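Local coordinates for universal stress protein MT1672 (Mycobacterium tuberculosis, PDB 1TQ8) that belongs to the universal stress protein A family and probably serves in the bacterial stress response, at the interface of chains A and B. Coordinates in Å, arbitrary orientation; residue numbers count along the deposited sequence, not the author numbering. Chains: chain A/B, hypothetical protein Rv1636.

Contact 1 and contact 2 adjoin along one seam between chains A and B, the centres of their C-alpha atoms about 8 Å apart, and they share A:Asp121, A:Leu122 and B:Asp152. Strand 152-156 of chain B runs parallel to strand 122-126 of chain A, so the last strand of one copy is added to the sheet of the other. The side chain of B:Asp152 serves contact 1, its carbonyl contact 2; polar recognition and apolar packing thus meet at one residue. The two-fold repeats both contacts with the chains exchanged, consistent with a strand-exchanged dimer, which may be the biological unit within the deposited tetramer.

Contact 1: the interface of chains A and B. Residues chain A 17, 121-122, 154-157; chain B 36, 40, 152.
With CG anti to its carbonyl carbon (chi1 -63°), B:Asp152 holds its carboxylate between A:Tyr17 and A:His157, while the imidazole of A:His157 occupies the crowded position between backbone N and carbonyl carbon (chi1 79°), which sets ND1 near its own amide N. These two donors reach one oxygen from opposite faces of the carboxylate plane. ND1 of A:His157 donates to OD1 of B:Asp152 at 2.6 Å, nearly straight and in the imidazole plane, meeting the oxygen on its syn side but tilted out of the carboxylate plane. The backbone N of A:His157 reaches the same OD1 of B:Asp152 at 2.8 Å. The other oxygen, OD2, takes the phenol OH of A:Tyr17 at 2.7 Å through its anti lone pair; it lies in the plane of the tyrosine ring, at its edge, with ring and carboxylate almost perpendicular.

B:Arg36 lays its guanidinium over one face of the A:Tyr17 ring, the planes 21° apart. NH1 of B:Arg36 sits 4.0 Å from the ring centroid, a cation-pi contact, and CB of A:Leu122 covers the opposite face, so the phenol is sandwiched. NE of B:Arg36 also lies 4.0 Å from OD2 of B:Asp152, a long salt bridge within chain B that may help favour the charged carboxylate. Beside this group, CD2 of A:Leu154 and CD1 of B:Ile40 meet tip to tip at 3.8 Å. Together these contacts tie the start of strand 152-156 of chain B, and helix 28-41 of that chain, to chain A, which would help set how the two copies join.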
ATOM      1  N   TYR A  17     -11.782 -22.795   4.927  1.00 46.25           N
ATOM      2  CA  TYR A  17     -12.578 -21.669   4.472  1.00 44.04           C
ATOM      3  C   TYR A  17     -13.881 -22.183   3.875  1.00 43.00           C
ATOM      4  O   TYR A  17     -13.868 -23.112   3.074  1.00 43.81           O
ATOM      5  CB  TYR A  17     -11.806 -20.886   3.414  1.00 39.99           C
ATOM      6  CG  TYR A  17     -10.630 -20.134   3.968  1.00 37.96           C
ATOM      7  CD1 TYR A  17      -9.348 -20.347   3.470  1.00 34.32           C
ATOM      8  CD2 TYR A  17     -10.800 -19.188   4.988  1.00 35.96           C
ATOM      9  CE1 TYR A  17      -8.264 -19.637   3.974  1.00 33.47           C
ATOM     10  CE2 TYR A  17      -9.723 -18.475   5.493  1.00 32.02           C
ATOM     11  CZ  TYR A  17      -8.457 -18.705   4.980  1.00 33.27           C
ATOM     12  OH  TYR A  17      -7.382 -17.992   5.465  1.00 32.97           O
ATOM     13  N   ASP A 121     -15.008 -15.484   4.025  1.00 34.10           N
ATOM     14  CA  ASP A 121     -13.925 -15.654   4.984  1.00 35.75           C
ATOM     15  C   ASP A 121     -12.568 -15.581   4.283  1.00 33.98           C
ATOM     16  O   ASP A 121     -11.520 -15.563   4.923  1.00 35.41           O
ATOM     17  CB  ASP A 121     -14.078 -16.959   5.790  1.00 37.94           C
ATOM     18  CG  ASP A 121     -14.261 -18.185   4.917  1.00 43.03           C
ATOM     19  OD1 ASP A 121     -14.805 -19.186   5.429  1.00 45.89           O
ATOM     20  OD2 ASP A 121     -13.859 -18.168   3.735  1.00 46.07           O
ATOM     21  N   LEU A 122     -12.599 -15.485   2.961  1.00 32.10           N
ATOM     22  CA  LEU A 122     -11.377 -15.386   2.182  1.00 32.17           C
ATOM     23  C   LEU A 122     -11.592 -14.663   0.851  1.00 31.95           C
ATOM     24  O   LEU A 122     -12.454 -15.055   0.061  1.00 33.91           O
ATOM     25  CB  LEU A 122     -10.821 -16.788   1.906  1.00 32.32           C
ATOM     26  CG  LEU A 122      -9.675 -16.845   0.889  1.00 31.82           C
ATOM     27  CD1 LEU A 122      -8.494 -16.083   1.475  1.00 33.45           C
ATOM     28  CD2 LEU A 122      -9.276 -18.292   0.577  1.00 32.64           C
ATOM     29  N   LEU A 154      -0.807 -14.210   1.956  1.00 31.50           N
ATOM     30  CA  LEU A 154      -2.059 -14.336   2.682  1.00 31.21           C
ATOM     31  C   LEU A 154      -2.100 -13.468   3.927  1.00 31.47           C
ATOM     32  O   LEU A 154      -1.252 -13.598   4.805  1.00 32.92           O
ATOM     33  CB  LEU A 154      -2.263 -15.795   3.080  1.00 32.57           C
ATOM     34  CG  LEU A 154      -3.478 -16.088   3.958  1.00 33.60           C
ATOM     35  CD1 LEU A 154      -4.750 -15.740   3.193  1.00 27.09           C
ATOM     36  CD2 LEU A 154      -3.469 -17.571   4.359  1.00 30.00           C
ATOM     37  N   ILE A 155      -3.090 -12.583   3.999  1.00 31.51           N
ATOM     38  CA  ILE A 155      -3.245 -11.700   5.147  1.00 32.35           C
ATOM     39  C   ILE A 155      -4.374 -12.245   6.009  1.00 33.38           C
ATOM     40  O   ILE A 155      -5.506 -12.379   5.546  1.00 33.28           O
ATOM     41  CB  ILE A 155      -3.582 -10.251   4.712  1.00 33.01           C
ATOM     42  CG1 ILE A 155      -2.468  -9.702   3.815  1.00 33.64           C
ATOM     43  CG2 ILE A 155      -3.742  -9.365   5.933  1.00 27.95           C
ATOM     44  CD1 ILE A 155      -2.760  -8.341   3.250  1.00 33.50           C
ATOM     45  N   VAL A 156      -4.055 -12.564   7.259  1.00 33.54           N
ATOM     46  CA  VAL A 156      -5.027 -13.127   8.190  1.00 33.86           C
ATOM     47  C   VAL A 156      -5.597 -12.028   9.061  1.00 35.44           C
ATOM     48  O   VAL A 156      -4.866 -11.374   9.804  1.00 36.10           O
ATOM     49  CB  VAL A 156      -4.360 -14.190   9.093  1.00 33.79           C
ATOM     50  CG1 VAL A 156      -5.352 -14.709  10.121  1.00 33.49           C
ATOM     51  CG2 VAL A 156      -3.831 -15.317   8.241  1.00 30.45           C
ATOM     52  N   HIS A 157      -6.902 -11.818   8.972  1.00 36.96           N
ATOM     53  CA  HIS A 157      -7.525 -10.772   9.763  1.00 39.04           C
ATOM     54  C   HIS A 157      -7.452 -11.140  11.234  1.00 41.35           C
ATOM     55  O   HIS A 157      -7.084 -12.256  11.569  1.00 41.35           O
ATOM     56  CB  HIS A 157      -8.987 -10.568   9.338  1.00 36.44           C
ATOM     57  CG  HIS A 157      -9.938 -11.589   9.884  1.00 35.33           C
ATOM     58  ND1 HIS A 157      -9.995 -12.887   9.419  1.00 35.44           N
ATOM     59  CD2 HIS A 157     -10.887 -11.494  10.846  1.00 33.72           C
ATOM     60  CE1 HIS A 157     -10.942 -13.543  10.068  1.00 34.05           C
ATOM     61  NE2 HIS A 157     -11.499 -12.720  10.938  1.00 31.85           N
TER
ATOM     62  N   ARG B  36      -3.716 -20.464  11.126  1.00 47.10           N
ATOM     63  CA  ARG B  36      -4.159 -20.566   9.743  1.00 47.48           C
ATOM     64  C   ARG B  36      -3.068 -21.161   8.859  1.00 48.08           C
ATOM     65  O   ARG B  36      -3.339 -22.004   8.010  1.00 48.61           O
ATOM     66  CB  ARG B  36      -4.562 -19.186   9.201  1.00 46.37           C
ATOM     67  CG  ARG B  36      -4.880 -19.159   7.693  1.00 42.81           C
ATOM     68  CD  ARG B  36      -6.050 -20.065   7.353  1.00 39.67           C
ATOM     69  NE  ARG B  36      -7.220 -19.728   8.159  1.00 41.17           N
ATOM     70  CZ  ARG B  36      -8.302 -20.492   8.252  1.00 41.65           C
ATOM     71  NH1 ARG B  36      -8.354 -21.636   7.588  1.00 42.18           N
ATOM     72  NH2 ARG B  36      -9.328 -20.115   9.004  1.00 40.49           N
ATOM     73  N   ILE B  40      -3.205 -24.892   6.868  1.00 51.91           N
ATOM     74  CA  ILE B  40      -2.915 -25.065   5.453  1.00 52.76           C
ATOM     75  C   ILE B  40      -1.741 -26.017   5.249  1.00 54.38           C
ATOM     76  O   ILE B  40      -1.753 -26.847   4.334  1.00 53.31           O
ATOM     77  CB  ILE B  40      -2.586 -23.715   4.781  1.00 51.94           C
ATOM     78  CG1 ILE B  40      -3.793 -22.776   4.876  1.00 52.61           C
ATOM     79  CG2 ILE B  40      -2.206 -23.935   3.328  1.00 50.28           C
ATOM     80  CD1 ILE B  40      -3.524 -21.375   4.372  1.00 51.21           C
ATOM     81  N   ASP B 152      -9.895 -12.707   5.486  1.00 29.79           N
ATOM     82  CA  ASP B 152      -8.520 -12.944   5.082  1.00 28.90           C
ATOM     83  C   ASP B 152      -8.350 -12.610   3.598  1.00 29.08           C
ATOM     84  O   ASP B 152      -9.271 -12.812   2.795  1.00 30.42           O
ATOM     85  CB  ASP B 152      -8.139 -14.398   5.352  1.00 31.30           C
ATOM     86  CG  ASP B 152      -8.197 -14.755   6.830  1.00 34.20           C
ATOM     87  OD1 ASP B 152      -8.345 -13.827   7.665  1.00 32.55           O
ATOM     88  OD2 ASP B 152      -8.080 -15.966   7.150  1.00 36.98           O
TER

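Contact 2: the interface of chains A and B. Residues chain A 112, 115, 120-123; chain B 145, 149, 151-153.
Parallel strand pairing joins A:Leu123 to B:Val153, beside the pairing of A:Leu122 with B:Asp152, and the amide N of A:Leu123 donates to the carbonyl O of B:Asp152 at 2.8 Å where chain B enters strand 152-156.

The side chains next to this backbone seam are apolar. B:Val151, just before its strand, spreads two methyls over different parts of chain A and hides 63 Å² of its surface there. Its CG2 lies against the main chain of A:Asp121 and A:Leu122, 3.6 Å from CA of A:Asp121 and 3.8 Å from CA of A:Leu122. Its CG1, placed between backbone N and carbonyl carbon (chi1 69°), faces the side chain of A:Leu123 instead, and the two side chains meet roughly at a right angle. CD1 of A:Leu123 is 3.7 Å from that CG1 of B:Val151.

The leucine comes to this spot with CG anti to its carbonyl carbon (chi1 -56°), and the same CD1 also touches helix 141-148 of chain B through B:Val145, whose side chain it again crosses at about a right angle. The side chain of A:Leu123 therefore spans B:Val151, just ahead of the strand, and helix 141-148 of its partner. Farther along, helix 107-117 of chain A presents A:Val112 and A:Ala115 to chain B, and the short side chains of A:Ala115 and B:Ala149 face each other. CB of A:Ala115 is 4.2 Å from CB of B:Ala149, and CD1 of A:Leu123 lies 3.8 Å from CG1 of B:Val145.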
ATOM      1  N   VAL A 112     -16.315  -5.210  -0.328  1.00 29.14           N
ATOM      2  CA  VAL A 112     -16.497  -5.263   1.118  1.00 26.61           C
ATOM      3  C   VAL A 112     -17.962  -5.597   1.407  1.00 28.18           C
ATOM      4  O   VAL A 112     -18.274  -6.379   2.310  1.00 26.51           O
ATOM      5  CB  VAL A 112     -16.125  -3.897   1.767  1.00 26.11           C
ATOM      6  CG1 VAL A 112     -16.593  -3.831   3.217  1.00 20.46           C
ATOM      7  CG2 VAL A 112     -14.619  -3.695   1.698  1.00 26.65           C
ATOM      8  N   ALA A 115     -18.618  -9.278   0.665  1.00 33.83           N
ATOM      9  CA  ALA A 115     -18.038 -10.099   1.719  1.00 34.60           C
ATOM     10  C   ALA A 115     -18.928 -10.088   2.944  1.00 35.20           C
ATOM     11  O   ALA A 115     -19.098 -11.101   3.614  1.00 37.21           O
ATOM     12  CB  ALA A 115     -16.657  -9.587   2.087  1.00 34.65           C
ATOM     13  N   ALA A 120     -18.261 -13.852   3.658  1.00 36.68           N
ATOM     14  CA  ALA A 120     -17.027 -14.445   3.137  1.00 35.22           C
ATOM     15  C   ALA A 120     -15.966 -14.584   4.231  1.00 34.83           C
ATOM     16  O   ALA A 120     -16.023 -13.893   5.250  1.00 32.81           O
ATOM     17  CB  ALA A 120     -16.471 -13.577   1.994  1.00 32.47           C
ATOM     18  N   ASP A 121     -15.008 -15.484   4.025  1.00 34.10           N
ATOM     19  CA  ASP A 121     -13.925 -15.654   4.984  1.00 35.75           C
ATOM     20  C   ASP A 121     -12.568 -15.581   4.283  1.00 33.98           C
ATOM     21  O   ASP A 121     -11.520 -15.563   4.923  1.00 35.41           O
ATOM     22  CB  ASP A 121     -14.078 -16.959   5.790  1.00 37.94           C
ATOM     23  CG  ASP A 121     -14.261 -18.185   4.917  1.00 43.03           C
ATOM     24  OD1 ASP A 121     -14.805 -19.186   5.429  1.00 45.89           O
ATOM     25  OD2 ASP A 121     -13.859 -18.168   3.735  1.00 46.07           O
ATOM     26  N   LEU A 122     -12.599 -15.485   2.961  1.00 32.10           N
ATOM     27  CA  LEU A 122     -11.377 -15.386   2.182  1.00 32.17           C
ATOM     28  C   LEU A 122     -11.592 -14.663   0.851  1.00 31.95           C
ATOM     29  O   LEU A 122     -12.454 -15.055   0.061  1.00 33.91           O
ATOM     30  CB  LEU A 122     -10.821 -16.788   1.906  1.00 32.32           C
ATOM     31  CG  LEU A 122      -9.675 -16.845   0.889  1.00 31.82           C
ATOM     32  CD1 LEU A 122      -8.494 -16.083   1.475  1.00 33.45           C
ATOM     33  CD2 LEU A 122      -9.276 -18.292   0.577  1.00 32.64           C
ATOM     34  N   LEU A 123     -10.818 -13.609   0.604  1.00 29.23           N
ATOM     35  CA  LEU A 123     -10.912 -12.889  -0.661  1.00 29.25           C
ATOM     36  C   LEU A 123      -9.644 -13.209  -1.438  1.00 29.95           C
ATOM     37  O   LEU A 123      -8.549 -13.225  -0.878  1.00 31.17           O
ATOM     38  CB  LEU A 123     -11.011 -11.382  -0.444  1.00 28.65           C
ATOM     39  CG  LEU A 123     -12.146 -10.911   0.455  1.00 29.78           C
ATOM     40  CD1 LEU A 123     -12.101  -9.403   0.499  1.00 32.56           C
ATOM     41  CD2 LEU A 123     -13.500 -11.403  -0.059  1.00 27.43           C
TER
ATOM     42  N   VAL B 145      -8.667  -3.639   3.609  1.00 26.98           N
ATOM     43  CA  VAL B 145      -9.878  -4.388   3.305  1.00 27.00           C
ATOM     44  C   VAL B 145     -10.038  -5.551   4.273  1.00 29.18           C
ATOM     45  O   VAL B 145     -11.149  -5.865   4.707  1.00 27.35           O
ATOM     46  CB  VAL B 145      -9.851  -4.894   1.846  1.00 27.08           C
ATOM     47  CG1 VAL B 145     -10.933  -5.961   1.616  1.00 25.76           C
ATOM     48  CG2 VAL B 145     -10.063  -3.708   0.908  1.00 23.92           C
ATOM     49  N   ALA B 149     -13.591  -5.720   6.401  1.00 31.00           N
ATOM     50  CA  ALA B 149     -14.478  -6.854   6.260  1.00 28.94           C
ATOM     51  C   ALA B 149     -14.155  -7.994   7.228  1.00 31.49           C
ATOM     52  O   ALA B 149     -14.850  -9.010   7.228  1.00 34.17           O
ATOM     53  CB  ALA B 149     -14.422  -7.352   4.842  1.00 25.32           C
ATOM     54  N   VAL B 151     -11.869 -10.184   7.153  1.00 30.47           N
ATOM     55  CA  VAL B 151     -11.735 -11.339   6.296  1.00 29.78           C
ATOM     56  C   VAL B 151     -10.271 -11.510   5.922  1.00 30.96           C
ATOM     57  O   VAL B 151      -9.494 -10.565   6.006  1.00 32.27           O
ATOM     58  CB  VAL B 151     -12.551 -11.116   5.009  1.00 30.53           C
ATOM     59  CG1 VAL B 151     -11.887 -10.011   4.186  1.00 29.38           C
ATOM     60  CG2 VAL B 151     -12.658 -12.391   4.216  1.00 27.70           C
ATOM     61  N   ASP B 152      -9.895 -12.707   5.486  1.00 29.79           N
ATOM     62  CA  ASP B 152      -8.520 -12.944   5.082  1.00 28.90           C
ATOM     63  C   ASP B 152      -8.350 -12.610   3.598  1.00 29.08           C
ATOM     64  O   ASP B 152      -9.271 -12.812   2.795  1.00 30.42           O
ATOM     65  CB  ASP B 152      -8.139 -14.398   5.352  1.00 31.30           C
ATOM     66  CG  ASP B 152      -8.197 -14.755   6.830  1.00 34.20           C
ATOM     67  OD1 ASP B 152      -8.345 -13.827   7.665  1.00 32.55           O
ATOM     68  OD2 ASP B 152      -8.080 -15.966   7.150  1.00 36.98           O
ATOM     69  N   VAL B 153      -7.174 -12.107   3.229  1.00 28.39           N
ATOM     70  CA  VAL B 153      -6.914 -11.737   1.844  1.00 26.73           C
ATOM     71  C   VAL B 153      -5.746 -12.485   1.239  1.00 27.34           C
ATOM     72  O   VAL B 153      -4.656 -12.532   1.801  1.00 27.66           O
ATOM     73  CB  VAL B 153      -6.684 -10.207   1.706  1.00 27.01           C
ATOM     74  CG1 VAL B 153      -6.296  -9.849   0.265  1.00 21.45           C
ATOM     75  CG2 VAL B 153      -7.961  -9.469   2.090  1.00 23.38           C
TER